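Superoxide dismutase (Acidilobus saccharovorans, PDB 4FFK) catalyses, as an iron-dependent superoxide dismutase, the dismutation of superoxide to oxygen and hydrogen peroxide. Local coordinates at residues Glu32-Ala37 with Ala100-Gly105; Arg156-Glu161 with Asn165-Asn170. All coordinates share one frame; numbering follows the deposited sequence.

Contact 1: Glu32-Ala37 with Ala100-Gly105; sequences EPIISA and APKGKG
Lys102 packs its aliphatic chain across Pro33 and Ile34 in a small loop-to-loop contact, where the approach to helix 37-66 meets the chain that has left helix 75-97. No hydrogen bond crosses this van der Waals packing, which buries 135 Å². Ile34 CD1 reaches both Lys102 CG and Lys102 CE, each at 3.7 Å, and the two side chains lie at about a right angle. Ile34 projects this methyl because CG1 stands beside the backbone N (chi1 -64°) and the chain then runs on extended. Lys102 bends at chi2 and chi3, while its CB comes within 3.4 Å of Glu32 O. Pro33, which follows a cis peptide bond, adds a looser approach of its CD to Lys102 CG at 4.0 Å. Lys102 is also joined to Ala30, outside both segments, by a backbone hydrogen bond. The Glu32 side chain starts away from Lys102 and turns back to its own segment, where OE2 accepts Ala37 N at 2.9 Å, nearly straight but from above the carboxylate plane. Ser36 OG bonds Thr39 N and is also held by Asp187. The bond to Thr39 makes Ser36 the N-cap of a long helix in the alpha-hairpin domain of iron/manganese superoxide dismutases.

Contact 2: Arg156-Glu161 with Asn165-Asn170; sequences RILQVE and NVVTTN
Asn165 O is gripped by two backbone N-H groups that arrive from opposite faces of its carbonyl plane: Glu161 N at 2.8 Å across the contact, and Val167 N at 2.9 Å within its own segment. A longer CA-H...O approach from Val160 CA, 3.5 Å from Asn165 O, adds to the grip. The bond to Val167 closes a classic gamma-turn at Val166, whose phi/psi of 75°/-44° turns the chain. Asn165 N returns a bond to Glu161 O at 2.9 Å, bent to 138° at the hydrogen, which completes an antiparallel hydrogen-bonded pair at the end of strand 155-161.

Beyond that single bridge, side chains take over. Val160 CG2 meets Val167 CB at 3.8 Å, and Val160 CG1 lies 4.0 Å from Val167 CG1; Leu158 CD1 extends this apolar patch to Val167 CG2. With an alanine at Val160 both branches are gone, and Val167 would probably be left facing a gap beside Trp143 and Ile145, which the valine also touches. Val166 CG2 rests against the carboxyl end of Glu161, 3.6 Å from CD, while the extended chain of Glu161 carries its oxygens to other subunits. There OE2 forms a salt bridge with Arg80 of the second subunit and OE1 one with Lys162 of the third. These two positively charged groups would probably favour the ionised form of the buried carboxylate, and the same residue that pairs its backbone with Asn165 thus also links its side chain to two other subunits.

How the contacts relate
Contact 1 closes before contact 2 opens, and the two lie on opposite sides of the chain's centre, 27 Å between centres and about 17 Å between nearest atoms. They share no helix or strand. The segments of contact 1 bracket helices 37-66 and 75-97, which supply the iron ligands His43 and His92. Contact 2 belongs to the C-terminal domain, with one segment on an edge strand of the chain's antiparallel sheet and the other in the loop leading to strand 172-178, which ends at the ligand Asp178, with His182 just beyond. Each contact thus borders elements leading to two of the four protein residues that bind the iron. Other subunits touch contact 2 but not contact 1.

Contact 1: Glu32-Ala37 with Ala100-Gly105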
loop_
_atom_site.group_PDB
_atom_site.type_symbol
_atom_site.label_atom_id
_atom_site.label_comp_id
_atom_site.label_asym_id
_atom_site.label_seq_id
_atom_site.Cartn_x
_atom_site.Cartn_y
_atom_site.Cartn_z
ATOM N N GLU A 32 -27.371 6.286 18.876
ATOM C CA GLU A 32 -27.930 5.066 19.434
ATOM C C GLU A 32 -29.275 4.690 18.783
ATOM O O GLU A 32 -30.018 5.558 18.354
ATOM C CB GLU A 32 -28.108 5.205 20.943
ATOM C CG GLU A 32 -26.876 5.626 21.676
ATOM C CD GLU A 32 -26.233 4.493 22.384
ATOM O OE1 GLU A 32 -26.490 3.301 22.005
ATOM O OE2 GLU A 32 -25.466 4.803 23.321
ATOM N N PRO A 33 -29.582 3.393 18.697
ATOM C CA PRO A 33 -28.789 2.268 19.135
ATOM C C PRO A 33 -27.792 1.793 18.038
ATOM O O PRO A 33 -27.178 0.753 18.194
ATOM C CB PRO A 33 -29.855 1.192 19.359
ATOM C CG PRO A 33 -30.840 1.481 18.234
ATOM C CD PRO A 33 -30.832 2.956 18.025
ATOM N N ILE A 34 -27.637 2.559 16.954
ATOM C CA ILE A 34 -26.814 2.080 15.812
ATOM C C ILE A 34 -25.326 2.187 16.119
ATOM O O ILE A 34 -24.577 1.254 15.894
ATOM C CB ILE A 34 -27.168 2.802 14.520
ATOM C CG1 ILE A 34 -28.626 2.457 14.171
ATOM C CG2 ILE A 34 -26.289 2.332 13.375
ATOM C CD1 ILE A 34 -29.171 3.335 13.067
ATOM N N ILE A 35 -24.948 3.323 16.650
ATOM C CA ILE A 35 -23.614 3.494 17.113
ATOM C C ILE A 35 -23.680 4.023 18.525
ATOM O O ILE A 35 -24.335 5.038 18.761
ATOM C CB ILE A 35 -22.844 4.471 16.239
ATOM C CG1 ILE A 35 -22.773 3.962 14.780
ATOM C CG2 ILE A 35 -21.421 4.725 16.865
ATOM C CD1 ILE A 35 -22.088 4.976 13.805
ATOM N N SER A 36 -22.967 3.341 19.421
ATOM C CA SER A 36 -23.024 3.630 20.836
ATOM C C SER A 36 -22.323 4.909 21.218
ATOM O O SER A 36 -21.410 5.371 20.549
ATOM C CB SER A 36 -22.537 2.461 21.700
ATOM O OG SER A 36 -21.144 2.190 21.617
ATOM N N ALA A 37 -22.800 5.518 22.305
ATOM C CA ALA A 37 -22.088 6.608 22.888
ATOM C C ALA A 37 -20.647 6.235 23.128
ATOM O O ALA A 37 -19.795 7.088 22.959
ATOM C CB ALA A 37 -22.725 7.010 24.256
ATOM N N ALA A 100 -26.553 11.698 11.482
ATOM C CA ALA A 100 -27.508 12.535 12.209
ATOM C C ALA A 100 -28.294 11.588 13.092
ATOM O O ALA A 100 -28.511 10.428 12.712
ATOM C CB ALA A 100 -28.438 13.299 11.236
ATOM N N PRO A 101 -28.723 12.077 14.271
ATOM C CA PRO A 101 -29.514 11.293 15.228
ATOM C C PRO A 101 -30.444 10.302 14.545
ATOM O O PRO A 101 -31.035 10.628 13.473
ATOM C CB PRO A 101 -30.320 12.367 15.941
ATOM C CG PRO A 101 -29.359 13.480 16.039
ATOM C CD PRO A 101 -28.640 13.486 14.694
ATOM N N LYS A 102 -30.563 9.114 15.150
ATOM C CA LYS A 102 -31.306 7.996 14.561
ATOM C C LYS A 102 -32.679 8.449 14.074
ATOM O O LYS A 102 -33.195 7.955 13.060
ATOM C CB LYS A 102 -31.478 6.860 15.582
ATOM C CG LYS A 102 -31.551 5.453 14.953
ATOM C CD LYS A 102 -32.943 4.963 14.543
ATOM C CE LYS A 102 -32.822 4.101 13.281
ATOM N NZ LYS A 102 -33.915 3.112 13.070
ATOM N N GLY A 103 -33.275 9.374 14.818
ATOM C CA GLY A 103 -34.498 10.016 14.367
ATOM C C GLY A 103 -34.290 10.733 13.052
ATOM O O GLY A 103 -34.830 10.323 12.009
ATOM N N LYS A 104 -33.471 11.783 13.105
ATOM C CA LYS A 104 -33.377 12.784 12.042
ATOM C C LYS A 104 -32.804 12.315 10.693
ATOM O O LYS A 104 -33.425 12.539 9.657
ATOM C CB LYS A 104 -32.656 14.026 12.568
ATOM C CG LYS A 104 -33.301 14.626 13.832
ATOM C CD LYS A 104 -33.362 16.183 13.768
ATOM C CE LYS A 104 -33.644 16.822 15.141
ATOM N NZ LYS A 104 -34.770 16.146 15.895
ATOM N N GLY A 105 -31.636 11.662 10.698
ATOM C CA GLY A 105 -30.989 11.203 9.459
ATOM C C GLY A 105 -31.662 9.957 8.905
ATOM O O GLY A 105 -32.714 9.568 9.387
#

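Contact 2: Arg156-Glu161 with Asn165-Asn170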
loop_
_atom_site.group_PDB
_atom_site.type_symbol
_atom_site.label_atom_id
_atom_site.label_comp_id
_atom_site.label_asym_id
_atom_site.label_seq_id
_atom_site.Cartn_x
_atom_site.Cartn_y
_atom_site.Cartn_z
ATOM N N ARG A 156 -18.777 8.767 -8.036
ATOM C CA ARG A 156 -17.968 7.552 -8.098
ATOM C C ARG A 156 -17.932 7.002 -6.689
ATOM O O ARG A 156 -17.880 7.771 -5.739
ATOM C CB ARG A 156 -16.491 7.851 -8.481
ATOM C CG ARG A 156 -16.286 8.409 -9.865
ATOM C CD ARG A 156 -16.540 7.388 -10.972
ATOM N NE ARG A 156 -16.246 8.036 -12.263
ATOM C CZ ARG A 156 -17.097 8.158 -13.273
ATOM N NH1 ARG A 156 -18.297 7.580 -13.248
ATOM N NH2 ARG A 156 -16.703 8.792 -14.362
ATOM N N ILE A 157 -18.000 5.698 -6.595
ATOM C CA ILE A 157 -17.768 5.038 -5.302
ATOM C C ILE A 157 -16.275 4.737 -5.198
ATOM O O ILE A 157 -15.678 4.176 -6.077
ATOM C CB ILE A 157 -18.579 3.791 -5.189
ATOM C CG1 ILE A 157 -20.064 4.192 -5.101
ATOM C CG2 ILE A 157 -18.148 2.955 -3.903
ATOM C CD1 ILE A 157 -21.007 2.963 -5.017
ATOM N N LEU A 158 -15.689 5.139 -4.091
ATOM C CA LEU A 158 -14.284 4.816 -3.844
ATOM C C LEU A 158 -14.150 3.884 -2.658
ATOM O O LEU A 158 -14.922 3.947 -1.713
ATOM C CB LEU A 158 -13.547 6.093 -3.468
ATOM C CG LEU A 158 -13.882 7.242 -4.447
ATOM C CD1 LEU A 158 -13.077 8.407 -3.948
ATOM C CD2 LEU A 158 -13.602 6.921 -5.852
ATOM N N GLN A 159 -13.064 3.106 -2.659
ATOM C CA GLN A 159 -12.597 2.611 -1.379
ATOM C C GLN A 159 -11.378 3.355 -0.958
ATOM O O GLN A 159 -10.596 3.840 -1.785
ATOM C CB GLN A 159 -12.178 1.172 -1.500
ATOM C CG GLN A 159 -13.366 0.234 -1.750
ATOM C CD GLN A 159 -12.914 -1.178 -1.701
ATOM O OE1 GLN A 159 -11.851 -1.491 -2.156
ATOM N NE2 GLN A 159 -13.742 -2.071 -1.135
ATOM N N VAL A 160 -11.138 3.309 0.330
ATOM C CA VAL A 160 -9.893 3.830 0.841
ATOM C C VAL A 160 -9.373 2.741 1.743
ATOM O O VAL A 160 -10.147 2.089 2.434
ATOM C CB VAL A 160 -10.119 5.093 1.743
ATOM C CG1 VAL A 160 -8.718 5.594 2.144
ATOM C CG2 VAL A 160 -10.881 6.162 0.982
ATOM N N GLU A 161 -8.080 2.414 1.657
ATOM C CA GLU A 161 -7.521 1.541 2.707
ATOM C C GLU A 161 -6.646 2.379 3.616
ATOM O O GLU A 161 -6.108 3.365 3.172
ATOM C CB GLU A 161 -6.719 0.428 2.072
ATOM C CG GLU A 161 -7.644 -0.610 1.408
ATOM C CD GLU A 161 -6.834 -1.627 0.653
ATOM O OE1 GLU A 161 -5.637 -1.885 0.929
ATOM O OE2 GLU A 161 -7.427 -2.168 -0.270
ATOM N N ASN A 165 -4.597 4.992 1.328
ATOM C CA ASN A 165 -4.177 4.064 0.309
ATOM C C ASN A 165 -5.417 3.851 -0.549
ATOM O O ASN A 165 -6.541 3.963 -0.029
ATOM C CB ASN A 165 -3.764 2.751 0.861
ATOM C CG ASN A 165 -2.322 2.747 1.387
ATOM O OD1 ASN A 165 -1.532 3.589 1.032
ATOM N ND2 ASN A 165 -1.979 1.688 2.113
ATOM N N VAL A 166 -5.147 3.539 -1.811
ATOM C CA VAL A 166 -6.154 3.261 -2.883
ATOM C C VAL A 166 -6.812 4.559 -3.374
ATOM O O VAL A 166 -6.961 4.790 -4.579
ATOM C CB VAL A 166 -7.260 2.294 -2.423
ATOM C CG1 VAL A 166 -8.049 1.898 -3.668
ATOM C CG2 VAL A 166 -6.642 1.028 -1.794
ATOM N N VAL A 167 -7.192 5.436 -2.441
ATOM C CA VAL A 167 -7.811 6.728 -2.817
ATOM C C VAL A 167 -6.829 7.600 -3.568
ATOM O O VAL A 167 -5.614 7.396 -3.539
ATOM C CB VAL A 167 -8.345 7.437 -1.533
ATOM C CG1 VAL A 167 -7.186 7.957 -0.639
ATOM C CG2 VAL A 167 -9.452 8.508 -1.846
ATOM N N THR A 168 -7.381 8.538 -4.326
ATOM C CA THR A 168 -6.518 9.457 -5.018
ATOM C C THR A 168 -7.177 10.805 -4.877
ATOM O O THR A 168 -8.271 10.948 -4.291
ATOM C CB THR A 168 -6.187 8.975 -6.468
ATOM O OG1 THR A 168 -5.134 9.803 -7.012
ATOM C CG2 THR A 168 -7.456 9.041 -7.407
ATOM N N THR A 169 -6.521 11.790 -5.471
ATOM C CA THR A 169 -6.864 13.147 -5.353
ATOM C C THR A 169 -8.008 13.563 -6.336
ATOM O O THR A 169 -8.504 12.755 -7.087
ATOM C CB THR A 169 -5.548 13.968 -5.583
ATOM O OG1 THR A 169 -5.747 15.314 -5.196
ATOM C CG2 THR A 169 -5.080 13.907 -6.971
ATOM N N ASN A 170 -8.425 14.813 -6.208
ATOM C CA ASN A 170 -9.350 15.488 -7.125
ATOM C C ASN A 170 -10.816 15.095 -6.917
ATOM O O ASN A 170 -11.717 15.949 -6.869
ATOM C CB ASN A 170 -8.967 15.300 -8.573
ATOM C CG ASN A 170 -9.522 16.458 -9.445
ATOM O OD1 ASN A 170 -9.425 17.617 -9.051
ATOM N ND2 ASN A 170 -10.158 16.132 -10.556
HETATM O O HOH W 1 -3.457 -0.817 1.358
#